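Local atomic coordinates of trichothecene 15-O-acetyltransferase TRI3 (Fusarium sporotrichioides, PDB entry 3FP0), a protein that acetylates the 15-hydroxyl of trichothecene intermediates such as 15-deacetylcalonectrin during the biosynthesis of mycotoxins, including T2-toxin, in the fungus. Residues V332-T337 against V362-N367; L309-I314 against P434-D439; N46-Y51 against N149-S154. All coordinates share one frame; numbering follows the deposited sequence.

Contact 1 of 3, residues V332-T337 against V362-N367; sequences VFISPT and VVRIEN. With FP0 ((3alpha)-15-hydroxy-12,13-epoxytrichothec-9-en-3-yl acetate), chain C.
Phe-333 to Pro-336 pair with Val-362 to Ile-365 in an antiparallel two-stranded sheet (strands 333-340 and 358-365), residues 333-337 and 362-365 running at 164° to each other. The backbone carries the polar part. Phe-333 and Ile-365 exchange two bonds, Phe-333 N to Ile-365 O at 2.9 Å and Ile-365 N to Phe-333 O at 2.8 Å; Ser-335 and Val-363 make the next hydrogen-bonded pair in the same way. Between them, Ile-334 and Arg-364 form a non-hydrogen-bonded pair, and Arg-364 CA makes a CA-H...O contact with Phe-333 O (3.1 Å).

Apolar packing differs on the two faces. Phe-333, Val-363 and Ile-365 share the face turned to helix 306-321: Ile-365 CD1 lies 4.0 Å from Phe-333 CD2, while Val-363 CG1 comes in at the ring edge. On the other face Ile-334 CG2 presses on Val-362 CG1 at 3.5 Å, a tight carbon pair, and Val-362 also meets helix 246-263.

The charged group closes the outer end. A bend at chi3 (49°) folds the Arg-364 guanidinium back over Val-332, whose CG1 sits over one of its faces. Arg-364 NH2 salt-bridges Glu-366 OE1 (3.2 Å), which lies in the guanidinium plane but is met from above the carboxylate plane.

At the inner end the Pro-336 side chain is about 7 Å from that of His-414, which binds 15-deacetylcalonectrin, and Pro-336 O lies 3.4 Å from the acetate methyl, FP0 C18.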
loop_
_atom_site.group_PDB
_atom_site.type_symbol
_atom_site.label_atom_id
_atom_site.label_comp_id
_atom_site.label_asym_id
_atom_site.label_seq_id
_atom_site.Cartn_x
_atom_site.Cartn_y
_atom_site.Cartn_z
ATOM N N VAL A 332 -27.685 -1.004 -5.913
ATOM C CA VAL A 332 -27.057 -0.805 -4.633
ATOM C C VAL A 332 -25.605 -0.610 -4.980
ATOM O O VAL A 332 -25.045 -1.387 -5.766
ATOM C CB VAL A 332 -27.172 -2.048 -3.743
ATOM C CG1 VAL A 332 -26.729 -1.742 -2.324
ATOM C CG2 VAL A 332 -28.618 -2.569 -3.748
ATOM N N PHE A 333 -25.003 0.428 -4.410
ATOM C CA PHE A 333 -23.571 0.528 -4.454
ATOM C C PHE A 333 -22.991 -0.463 -3.421
ATOM O O PHE A 333 -23.197 -0.331 -2.206
ATOM C CB PHE A 333 -23.124 1.970 -4.213
ATOM C CG PHE A 333 -21.646 2.133 -4.207
ATOM C CD1 PHE A 333 -20.957 2.326 -5.410
ATOM C CD2 PHE A 333 -20.932 2.037 -3.010
ATOM C CE1 PHE A 333 -19.552 2.478 -5.409
ATOM C CE2 PHE A 333 -19.528 2.161 -3.006
ATOM C CZ PHE A 333 -18.849 2.383 -4.199
ATOM N N ILE A 334 -22.314 -1.486 -3.931
ATOM C CA ILE A 334 -21.637 -2.495 -3.118
ATOM C C ILE A 334 -20.160 -2.500 -3.492
ATOM O O ILE A 334 -19.800 -2.636 -4.671
ATOM C CB ILE A 334 -22.220 -3.883 -3.390
ATOM C CG1 ILE A 334 -23.720 -3.912 -3.032
ATOM C CG2 ILE A 334 -21.445 -4.932 -2.595
ATOM C CD1 ILE A 334 -24.483 -5.169 -3.504
ATOM N N SER A 335 -19.305 -2.403 -2.487
ATOM C CA SER A 335 -17.897 -2.268 -2.720
ATOM C C SER A 335 -17.100 -2.918 -1.564
ATOM O O SER A 335 -17.082 -2.402 -0.452
ATOM C CB SER A 335 -17.573 -0.780 -2.889
ATOM O OG SER A 335 -16.198 -0.562 -3.037
ATOM N N PRO A 336 -16.492 -4.092 -1.825
ATOM C CA PRO A 336 -15.486 -4.689 -0.917
ATOM C C PRO A 336 -14.351 -3.680 -0.722
ATOM O O PRO A 336 -13.885 -3.130 -1.688
ATOM C CB PRO A 336 -15.006 -5.911 -1.708
ATOM C CG PRO A 336 -16.189 -6.254 -2.611
ATOM C CD PRO A 336 -16.724 -4.919 -3.020
ATOM N N THR A 337 -13.986 -3.362 0.516
ATOM C CA THR A 337 -12.981 -2.339 0.784
ATOM C C THR A 337 -12.045 -2.865 1.852
ATOM O O THR A 337 -12.494 -3.396 2.873
ATOM C CB THR A 337 -13.588 -0.991 1.232
ATOM O OG1 THR A 337 -14.544 -0.567 0.249
ATOM C CG2 THR A 337 -12.532 0.092 1.311
ATOM N N VAL A 362 -17.564 -4.780 3.456
ATOM C CA VAL A 362 -18.363 -4.474 2.273
ATOM C C VAL A 362 -19.134 -3.178 2.553
ATOM O O VAL A 362 -20.014 -3.146 3.419
ATOM C CB VAL A 362 -19.326 -5.645 1.892
ATOM C CG1 VAL A 362 -20.159 -5.306 0.612
ATOM C CG2 VAL A 362 -18.521 -6.972 1.700
ATOM N N VAL A 363 -18.751 -2.110 1.852
ATOM C CA VAL A 363 -19.509 -0.867 1.845
ATOM C C VAL A 363 -20.788 -1.062 1.013
ATOM O O VAL A 363 -20.726 -1.515 -0.131
ATOM C CB VAL A 363 -18.635 0.314 1.290
ATOM C CG1 VAL A 363 -19.471 1.571 1.027
ATOM C CG2 VAL A 363 -17.463 0.619 2.250
ATOM N N ARG A 364 -21.945 -0.705 1.586
ATOM C CA ARG A 364 -23.220 -0.785 0.862
ATOM C C ARG A 364 -23.976 0.551 0.964
ATOM O O ARG A 364 -24.110 1.115 2.060
ATOM C CB ARG A 364 -24.107 -1.898 1.439
ATOM C CG ARG A 364 -23.704 -3.322 1.153
ATOM C CD ARG A 364 -24.722 -4.290 1.797
ATOM N NE ARG A 364 -26.114 -3.930 1.474
ATOM C CZ ARG A 364 -26.771 -4.339 0.387
ATOM N NH1 ARG A 364 -26.173 -5.140 -0.495
ATOM N NH2 ARG A 364 -28.026 -3.935 0.168
ATOM N N ILE A 365 -24.440 1.066 -0.178
ATOM C CA ILE A 365 -25.247 2.287 -0.195
ATOM C C ILE A 365 -26.471 2.029 -1.068
ATOM O O ILE A 365 -26.346 1.867 -2.295
ATOM C CB ILE A 365 -24.483 3.565 -0.727
ATOM C CG1 ILE A 365 -23.168 3.815 0.039
ATOM C CG2 ILE A 365 -25.421 4.825 -0.689
ATOM C CD1 ILE A 365 -22.282 4.884 -0.561
ATOM N N GLU A 366 -27.635 1.959 -0.417
ATOM C CA GLU A 366 -28.933 1.877 -1.084
ATOM C C GLU A 366 -29.492 3.288 -1.339
ATOM O O GLU A 366 -28.947 4.282 -0.856
ATOM C CB GLU A 366 -29.917 1.068 -0.216
ATOM C CG GLU A 366 -29.575 -0.427 -0.128
ATOM C CD GLU A 366 -30.520 -1.190 0.782
ATOM O OE1 GLU A 366 -30.034 -1.916 1.690
ATOM O OE2 GLU A 366 -31.752 -1.069 0.599
ATOM N N ASN A 367 -30.583 3.381 -2.089
ATOM C CA ASN A 367 -31.275 4.673 -2.223
ATOM C C ASN A 367 -30.389 5.695 -2.957
ATOM O O ASN A 367 -30.388 6.882 -2.610
ATOM C CB ASN A 367 -31.662 5.286 -0.830
ATOM C CG ASN A 367 -32.278 4.260 0.155
ATOM O OD1 ASN A 367 -31.761 4.053 1.281
ATOM N ND2 ASN A 367 -33.387 3.640 -0.252
HETATM C C2 FP0 C . -6.769 -6.598 -3.077
HETATM C C6 FP0 C . -5.304 -4.150 -2.326
HETATM C C5 FP0 C . -5.333 -5.460 -1.462
HETATM C C4 FP0 C . -6.694 -5.670 -0.782
HETATM C C3 FP0 C . -7.580 -6.471 -1.777
HETATM C C11 FP0 C . -6.496 -4.117 -3.313
HETATM C C10 FP0 C . -6.267 -3.094 -4.445
HETATM C C9 FP0 C . -5.049 -2.550 -4.732
HETATM C C8 FP0 C . -3.816 -2.815 -3.905
HETATM C C12 FP0 C . -5.402 -6.669 -2.421
HETATM C C13 FP0 C . -4.217 -7.197 -3.174
HETATM O O4 FP0 C . -9.610 -6.223 0.009
HETATM C C17 FP0 C . -9.821 -5.712 -1.087
HETATM C C18 FP0 C . -11.035 -4.927 -1.512
HETATM O O3 FP0 C . -8.824 -5.847 -2.081
HETATM O O2 FP0 C . -4.847 -7.939 -2.090
HETATM O O1 FP0 C . -6.834 -5.406 -3.893
HETATM C C14 FP0 C . -4.238 -5.522 -0.372
HETATM C C7 FP0 C . -3.992 -4.118 -3.141
HETATM C C15 FP0 C . -5.485 -2.947 -1.394
HETATM O O12 FP0 C . -4.262 -2.446 -0.826
HETATM C C16 FP0 C . -4.880 -1.624 -5.897
#

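Contact 2 of 3, residues L309-I314 against P434-D439; sequences LTQAAI and PLFISD. With FP0 ((3alpha)-15-hydroxy-12,13-epoxytrichothec-9-en-3-yl acetate), chain C.
Helix 306-321 packs on one face of the five-stranded mixed sheet that contains strand 431-441, with Thr-310, Gln-311 and Ile-314 gathered round the Phe-436 ring. The helix segment and the strand segment run nearly antiparallel, their axes 9.5 Å apart. Ile-314 crosses the phenyl at about a right angle and brings its CD1 to 3.4 Å from Phe-436 CD1. Farther out along the same ring, Thr-310 CG2 stands 3.5 Å from Phe-436 CE1; the Thr-310 hydroxyl is bonded back to Ile-306 O in its own helix. Gln-311 contributes backbone as well as side chain, since its N lies over a face of the ring.

This helix-on-sheet packing is consistent with the protein's place in the CoA-dependent acyltransferase clan. Residues alternate along the strand: Pro-434 and Phe-436 point to the helix, whereas Leu-435 and Ile-437 turn away from it and their ends touch the ligand, Leu-435 CD2 lying 3.6 Å from FP0 C10.

Two waters carry the polar link across the buried seam. A bend at chi2 (70°) turns the Gln-311 amide back toward the strand, its plane 62° from that of the Phe-436 ring. From there NE2 donates to a water (2.8 Å) that in turn donates to Pro-434 O. Gln-311 OE1 accepts a hydrogen bond from the second water, also at 2.8 Å, and that water accepts from Phe-436 N at 3.0 Å.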
loop_
_atom_site.group_PDB
_atom_site.type_symbol
_atom_site.label_atom_id
_atom_site.label_comp_id
_atom_site.label_asym_id
_atom_site.label_seq_id
_atom_site.Cartn_x
_atom_site.Cartn_y
_atom_site.Cartn_z
ATOM N N LEU A 309 -15.818 10.460 4.328
ATOM C CA LEU A 309 -16.163 11.526 3.393
ATOM C C LEU A 309 -15.638 11.264 1.989
ATOM O O LEU A 309 -16.319 11.557 1.023
ATOM C CB LEU A 309 -15.636 12.904 3.835
ATOM C CG LEU A 309 -16.147 14.070 2.994
ATOM C CD1 LEU A 309 -17.731 14.281 3.106
ATOM C CD2 LEU A 309 -15.425 15.374 3.325
ATOM N N THR A 310 -14.390 10.789 1.891
ATOM C CA THR A 310 -13.778 10.504 0.599
ATOM C C THR A 310 -14.536 9.388 -0.162
ATOM O O THR A 310 -14.776 9.514 -1.387
ATOM C CB THR A 310 -12.264 10.139 0.759
ATOM O OG1 THR A 310 -11.598 11.218 1.419
ATOM C CG2 THR A 310 -11.644 9.924 -0.579
ATOM N N GLN A 311 -14.869 8.300 0.563
ATOM C CA GLN A 311 -15.696 7.213 0.027
ATOM C C GLN A 311 -17.062 7.744 -0.483
ATOM O O GLN A 311 -17.536 7.346 -1.577
ATOM C CB GLN A 311 -15.868 6.080 1.057
ATOM C CG GLN A 311 -16.766 4.906 0.588
ATOM C CD GLN A 311 -16.163 4.024 -0.514
ATOM O OE1 GLN A 311 -15.680 2.926 -0.220
ATOM N NE2 GLN A 311 -16.216 4.488 -1.788
ATOM N N ALA A 312 -17.653 8.650 0.288
ATOM C CA ALA A 312 -18.940 9.284 -0.083
ATOM C C ALA A 312 -18.814 10.100 -1.377
ATOM O O ALA A 312 -19.622 9.966 -2.342
ATOM C CB ALA A 312 -19.417 10.181 1.097
ATOM N N ALA A 313 -17.788 10.953 -1.406
ATOM C CA ALA A 313 -17.448 11.726 -2.613
ATOM C C ALA A 313 -17.150 10.841 -3.819
ATOM O O ALA A 313 -17.574 11.143 -4.914
ATOM C CB ALA A 313 -16.265 12.685 -2.333
ATOM N N ILE A 314 -16.431 9.739 -3.623
ATOM C CA ILE A 314 -16.264 8.744 -4.715
ATOM C C ILE A 314 -17.632 8.342 -5.343
ATOM O O ILE A 314 -17.805 8.347 -6.573
ATOM C CB ILE A 314 -15.441 7.492 -4.233
ATOM C CG1 ILE A 314 -13.958 7.911 -4.084
ATOM C CG2 ILE A 314 -15.567 6.334 -5.226
ATOM C CD1 ILE A 314 -13.066 6.962 -3.292
ATOM N N PRO A 434 -15.194 1.739 -9.113
ATOM C CA PRO A 434 -13.954 2.204 -8.473
ATOM C C PRO A 434 -13.782 1.639 -7.069
ATOM O O PRO A 434 -14.780 1.408 -6.369
ATOM C CB PRO A 434 -14.159 3.722 -8.404
ATOM C CG PRO A 434 -15.030 3.998 -9.634
ATOM C CD PRO A 434 -16.042 2.893 -9.487
ATOM N N LEU A 435 -12.530 1.462 -6.665
ATOM C CA LEU A 435 -12.211 0.873 -5.359
ATOM C C LEU A 435 -11.547 1.948 -4.513
ATOM O O LEU A 435 -10.724 2.732 -5.038
ATOM C CB LEU A 435 -11.285 -0.340 -5.529
ATOM C CG LEU A 435 -10.688 -0.926 -4.232
ATOM C CD1 LEU A 435 -11.794 -1.414 -3.284
ATOM C CD2 LEU A 435 -9.709 -2.052 -4.521
ATOM N N PHE A 436 -11.932 2.030 -3.237
ATOM C CA PHE A 436 -11.310 2.966 -2.303
ATOM C C PHE A 436 -10.308 2.289 -1.364
ATOM O O PHE A 436 -10.568 1.214 -0.830
ATOM C CB PHE A 436 -12.379 3.759 -1.493
ATOM C CG PHE A 436 -11.799 4.757 -0.500
ATOM C CD1 PHE A 436 -10.968 5.797 -0.924
ATOM C CD2 PHE A 436 -12.115 4.669 0.868
ATOM C CE1 PHE A 436 -10.416 6.715 -0.015
ATOM C CE2 PHE A 436 -11.579 5.598 1.773
ATOM C CZ PHE A 436 -10.717 6.623 1.326
ATOM N N ILE A 437 -9.172 2.946 -1.158
ATOM C CA ILE A 437 -8.126 2.450 -0.266
ATOM C C ILE A 437 -7.766 3.554 0.743
ATOM O O ILE A 437 -7.305 4.637 0.357
ATOM C CB ILE A 437 -6.838 1.982 -1.043
ATOM C CG1 ILE A 437 -7.208 1.021 -2.183
ATOM C CG2 ILE A 437 -5.812 1.333 -0.065
ATOM C CD1 ILE A 437 -6.213 0.912 -3.302
ATOM N N SER A 438 -7.951 3.261 2.031
ATOM C CA SER A 438 -7.693 4.236 3.070
ATOM C C SER A 438 -6.464 3.943 3.945
ATOM O O SER A 438 -6.459 2.980 4.718
ATOM C CB SER A 438 -8.926 4.404 3.953
ATOM O OG SER A 438 -8.703 5.508 4.803
ATOM N N ASP A 439 -5.444 4.797 3.847
ATOM C CA ASP A 439 -4.116 4.535 4.478
ATOM C C ASP A 439 -3.776 5.324 5.764
ATOM O O ASP A 439 -2.888 4.925 6.526
ATOM C CB ASP A 439 -2.992 4.708 3.441
ATOM C CG ASP A 439 -2.895 3.510 2.463
ATOM O OD1 ASP A 439 -3.625 2.498 2.662
ATOM O OD2 ASP A 439 -2.103 3.573 1.491
HETATM C C2 FP0 C . -6.769 -6.598 -3.077
HETATM C C6 FP0 C . -5.304 -4.150 -2.326
HETATM C C5 FP0 C . -5.333 -5.460 -1.462
HETATM C C4 FP0 C . -6.694 -5.670 -0.782
HETATM C C3 FP0 C . -7.580 -6.471 -1.777
HETATM C C11 FP0 C . -6.496 -4.117 -3.313
HETATM C C10 FP0 C . -6.267 -3.094 -4.445
HETATM C C9 FP0 C . -5.049 -2.550 -4.732
HETATM C C8 FP0 C . -3.816 -2.815 -3.905
HETATM C C12 FP0 C . -5.402 -6.669 -2.421
HETATM C C13 FP0 C . -4.217 -7.197 -3.174
HETATM O O4 FP0 C . -9.610 -6.223 0.009
HETATM C C17 FP0 C . -9.821 -5.712 -1.087
HETATM C C18 FP0 C . -11.035 -4.927 -1.512
HETATM O O3 FP0 C . -8.824 -5.847 -2.081
HETATM O O2 FP0 C . -4.847 -7.939 -2.090
HETATM O O1 FP0 C . -6.834 -5.406 -3.893
HETATM C C14 FP0 C . -4.238 -5.522 -0.372
HETATM C C7 FP0 C . -3.992 -4.118 -3.141
HETATM C C15 FP0 C . -5.485 -2.947 -1.394
HETATM O O12 FP0 C . -4.262 -2.446 -0.826
HETATM C C16 FP0 C . -4.880 -1.624 -5.897
HETATM O O HOH W 1 -15.321 2.853 -3.911
HETATM O O HOH W 2 -14.436 1.071 -1.920
#

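Contact 3 of 3, residues N46-Y51 against N149-S154; sequences NRRALY and NDNTPS. With FP0 ((3alpha)-15-hydroxy-12,13-epoxytrichothec-9-en-3-yl acetate), chain C.
A Schellman motif ends helix 43-46, and its residues Asn-46 and Arg-47 lie against Asn-151 and Pro-153 of the loop that follows helix 134-147. Arg-47 makes the one direct hydrogen bond between the segments: NH1 donates to Asn-151 O at 2.7 Å, with the oxygen in the guanidinium plane and an angle of 155° at the hydrogen. Its chain is extended from CG to NE, which lays the methylenes along that same carbonyl and carries the guanidinium beside Pro-153, whose CG sits over one face. With NE in a salt bridge to Glu-43, two of the three guanidinium nitrogens are engaged, which fixes its rotation.

Pro-153 also meets Asn-46, whose OD1 approaches its CB to 3.3 Å; the amide nitrogen of Asn-46 is bonded to Asn-185 OD1 and Val-40 O. Ala-49, the C-prime residue with positive phi, gives the inner backbone bond of the Schellman motif, Ala-49 N to Asn-46 O (3.1 Å); Leu-50 N makes the outer one, back to the helix. Asn-46 O keeps a second partner, a water 2.7 Å away that accepts from Ser-154 N at 2.9 Å. A further water lies between Arg-47 O and Asp-150 O.

Asn-151 OD1 is modelled over the face of the Arg-48 guanidinium, too close to be trusted in detail; the firm partner of Arg-48 is Glu-44, in a salt bridge. Beyond the turn the chain enters the substrate pocket: Leu-50 CG backs one face of the Tyr-51 ring and FP0 C8 lies over the other, with Tyr-51 CE1 3.5 Å from FP0 C16.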
loop_
_atom_site.group_PDB
_atom_site.type_symbol
_atom_site.label_atom_id
_atom_site.label_comp_id
_atom_site.label_asym_id
_atom_site.label_seq_id
_atom_site.Cartn_x
_atom_site.Cartn_y
_atom_site.Cartn_z
ATOM N N ASN A 46 2.463 -11.226 -10.652
ATOM C CA ASN A 46 3.635 -10.818 -9.853
ATOM C C ASN A 46 4.886 -10.703 -10.728
ATOM O O ASN A 46 5.687 -9.768 -10.585
ATOM C CB ASN A 46 3.875 -11.811 -8.690
ATOM C CG ASN A 46 4.761 -11.226 -7.597
ATOM O OD1 ASN A 46 6.004 -11.433 -7.603
ATOM N ND2 ASN A 46 4.150 -10.473 -6.659
ATOM N N ARG A 47 5.018 -11.620 -11.687
ATOM C CA ARG A 47 6.125 -11.548 -12.655
ATOM C C ARG A 47 6.129 -10.290 -13.514
ATOM O O ARG A 47 7.191 -9.851 -13.986
ATOM C CB ARG A 47 6.166 -12.802 -13.524
ATOM C CG ARG A 47 6.693 -14.045 -12.746
ATOM C CD ARG A 47 6.905 -15.280 -13.670
ATOM N NE ARG A 47 7.545 -16.412 -12.938
ATOM C CZ ARG A 47 8.845 -16.450 -12.602
ATOM N NH1 ARG A 47 9.663 -15.448 -12.933
ATOM N NH2 ARG A 47 9.341 -17.483 -11.964
ATOM N N ARG A 48 4.944 -9.712 -13.693
ATOM C CA ARG A 48 4.755 -8.526 -14.502
ATOM C C ARG A 48 4.522 -7.275 -13.647
ATOM O O ARG A 48 4.080 -6.252 -14.149
ATOM C CB ARG A 48 3.604 -8.763 -15.474
ATOM C CG ARG A 48 4.024 -9.796 -16.520
ATOM C CD ARG A 48 2.921 -10.215 -17.459
ATOM N NE ARG A 48 3.493 -11.119 -18.457
ATOM C CZ ARG A 48 3.655 -12.435 -18.283
ATOM N NH1 ARG A 48 3.288 -13.022 -17.139
ATOM N NH2 ARG A 48 4.224 -13.162 -19.254
ATOM N N ALA A 49 4.799 -7.401 -12.356
ATOM C CA ALA A 49 4.766 -6.276 -11.395
ATOM C C ALA A 49 3.400 -5.657 -11.089
ATOM O O ALA A 49 3.339 -4.504 -10.660
ATOM C CB ALA A 49 5.794 -5.180 -11.791
ATOM N N LEU A 50 2.316 -6.426 -11.218
ATOM C CA LEU A 50 0.987 -5.890 -10.857
ATOM C C LEU A 50 0.980 -5.658 -9.340
ATOM O O LEU A 50 1.530 -6.459 -8.600
ATOM C CB LEU A 50 -0.149 -6.871 -11.221
ATOM C CG LEU A 50 -1.588 -6.581 -10.732
ATOM C CD1 LEU A 50 -2.174 -5.237 -11.232
ATOM C CD2 LEU A 50 -2.549 -7.734 -11.071
ATOM N N TYR A 51 0.408 -4.532 -8.918
ATOM C CA TYR A 51 0.384 -4.130 -7.515
ATOM C C TYR A 51 1.761 -3.866 -6.840
ATOM O O TYR A 51 1.791 -3.608 -5.627
ATOM C CB TYR A 51 -0.443 -5.157 -6.701
ATOM C CG TYR A 51 -1.911 -5.275 -7.157
ATOM C CD1 TYR A 51 -2.616 -4.143 -7.636
ATOM C CD2 TYR A 51 -2.593 -6.494 -7.071
ATOM C CE1 TYR A 51 -3.982 -4.248 -8.072
ATOM C CE2 TYR A 51 -3.940 -6.613 -7.479
ATOM C CZ TYR A 51 -4.628 -5.498 -7.954
ATOM O OH TYR A 51 -5.936 -5.615 -8.335
ATOM N N ASN A 149 11.576 -7.633 -21.961
ATOM C CA ASN A 149 11.335 -9.096 -21.928
ATOM C C ASN A 149 11.977 -9.794 -20.721
ATOM O O ASN A 149 12.879 -10.639 -20.870
ATOM C CB ASN A 149 11.796 -9.779 -23.234
ATOM C CG ASN A 149 11.727 -11.313 -23.170
ATOM O OD1 ASN A 149 12.605 -11.997 -23.687
ATOM N ND2 ASN A 149 10.691 -11.846 -22.535
ATOM N N ASP A 150 11.574 -9.410 -19.519
ATOM C CA ASP A 150 11.791 -10.327 -18.421
ATOM C C ASP A 150 10.755 -10.246 -17.361
ATOM O O ASP A 150 10.425 -9.159 -16.837
ATOM C CB ASP A 150 13.227 -10.362 -17.882
ATOM C CG ASP A 150 13.547 -9.213 -17.013
ATOM O OD1 ASP A 150 13.652 -9.428 -15.795
ATOM O OD2 ASP A 150 13.707 -8.112 -17.567
ATOM N N ASN A 151 10.256 -11.438 -17.075
ATOM C CA ASN A 151 9.220 -11.677 -16.121
ATOM C C ASN A 151 9.815 -12.068 -14.795
ATOM O O ASN A 151 9.405 -13.035 -14.166
ATOM C CB ASN A 151 8.307 -12.753 -16.676
ATOM C CG ASN A 151 7.375 -12.201 -17.718
ATOM O OD1 ASN A 151 6.165 -12.203 -17.529
ATOM N ND2 ASN A 151 7.934 -11.669 -18.799
ATOM N N THR A 152 10.809 -11.312 -14.360
ATOM C CA THR A 152 11.378 -11.571 -13.054
ATOM C C THR A 152 10.539 -10.749 -12.100
ATOM O O THR A 152 10.283 -9.573 -12.402
ATOM C CB THR A 152 12.835 -11.131 -12.995
ATOM O OG1 THR A 152 13.552 -11.815 -14.031
ATOM C CG2 THR A 152 13.438 -11.461 -11.638
ATOM N N PRO A 153 10.088 -11.366 -10.985
ATOM C CA PRO A 153 9.381 -10.635 -9.931
ATOM C C PRO A 153 10.308 -9.585 -9.357
ATOM O O PRO A 153 11.536 -9.803 -9.318
ATOM C CB PRO A 153 9.094 -11.726 -8.860
ATOM C CG PRO A 153 9.217 -13.049 -9.625
ATOM C CD PRO A 153 10.288 -12.784 -10.626
ATOM N N SER A 154 9.747 -8.479 -8.890
ATOM C CA SER A 154 10.568 -7.445 -8.245
ATOM C C SER A 154 11.140 -7.923 -6.910
ATOM O O SER A 154 10.555 -8.777 -6.245
ATOM C CB SER A 154 9.799 -6.136 -8.050
ATOM O OG SER A 154 9.283 -5.703 -9.298
HETATM C C2 FP0 C . -6.769 -6.598 -3.077
HETATM C C6 FP0 C . -5.304 -4.150 -2.326
HETATM C C5 FP0 C . -5.333 -5.460 -1.462
HETATM C C4 FP0 C . -6.694 -5.670 -0.782
HETATM C C3 FP0 C . -7.580 -6.471 -1.777
HETATM C C11 FP0 C . -6.496 -4.117 -3.313
HETATM C C10 FP0 C . -6.267 -3.094 -4.445
HETATM C C9 FP0 C . -5.049 -2.550 -4.732
HETATM C C8 FP0 C . -3.816 -2.815 -3.905
HETATM C C12 FP0 C . -5.402 -6.669 -2.421
HETATM C C13 FP0 C . -4.217 -7.197 -3.174
HETATM O O4 FP0 C . -9.610 -6.223 0.009
HETATM C C17 FP0 C . -9.821 -5.712 -1.087
HETATM C C18 FP0 C . -11.035 -4.927 -1.512
HETATM O O3 FP0 C . -8.824 -5.847 -2.081
HETATM O O2 FP0 C . -4.847 -7.939 -2.090
HETATM O O1 FP0 C . -6.834 -5.406 -3.893
HETATM C C14 FP0 C . -4.238 -5.522 -0.372
HETATM C C7 FP0 C . -3.992 -4.118 -3.141
HETATM C C15 FP0 C . -5.485 -2.947 -1.394
HETATM O O12 FP0 C . -4.262 -2.446 -0.826
HETATM C C16 FP0 C . -4.880 -1.624 -5.897
HETATM O O HOH W 3 6.888 -7.949 -9.019
HETATM O O HOH W 4 8.450 -7.623 -15.130
#

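Contacts 1 and 2 adjoin, their centres 12 Å apart; contact 3, the only one that is partly buried, has its centre 32 Å from that of contact 1 and 28 Å from that of contact 2. Helix 306-321 ties the first two together: it packs on the Phe-333 face of contact 1 and forms one half of contact 2, and Gln-311 OE1 touches Val-363. Their chemistry diverges, with direct backbone pairing in contact 1, and aromatic packing with water bridges in the core at contact 2. Contact 3 joins two loops through arginine, turn geometry and water. All three reach the bound trichothecene: contact 1 at the acetate methyl, contacts 2 and 3 mainly at its ring system and the C16 methyl.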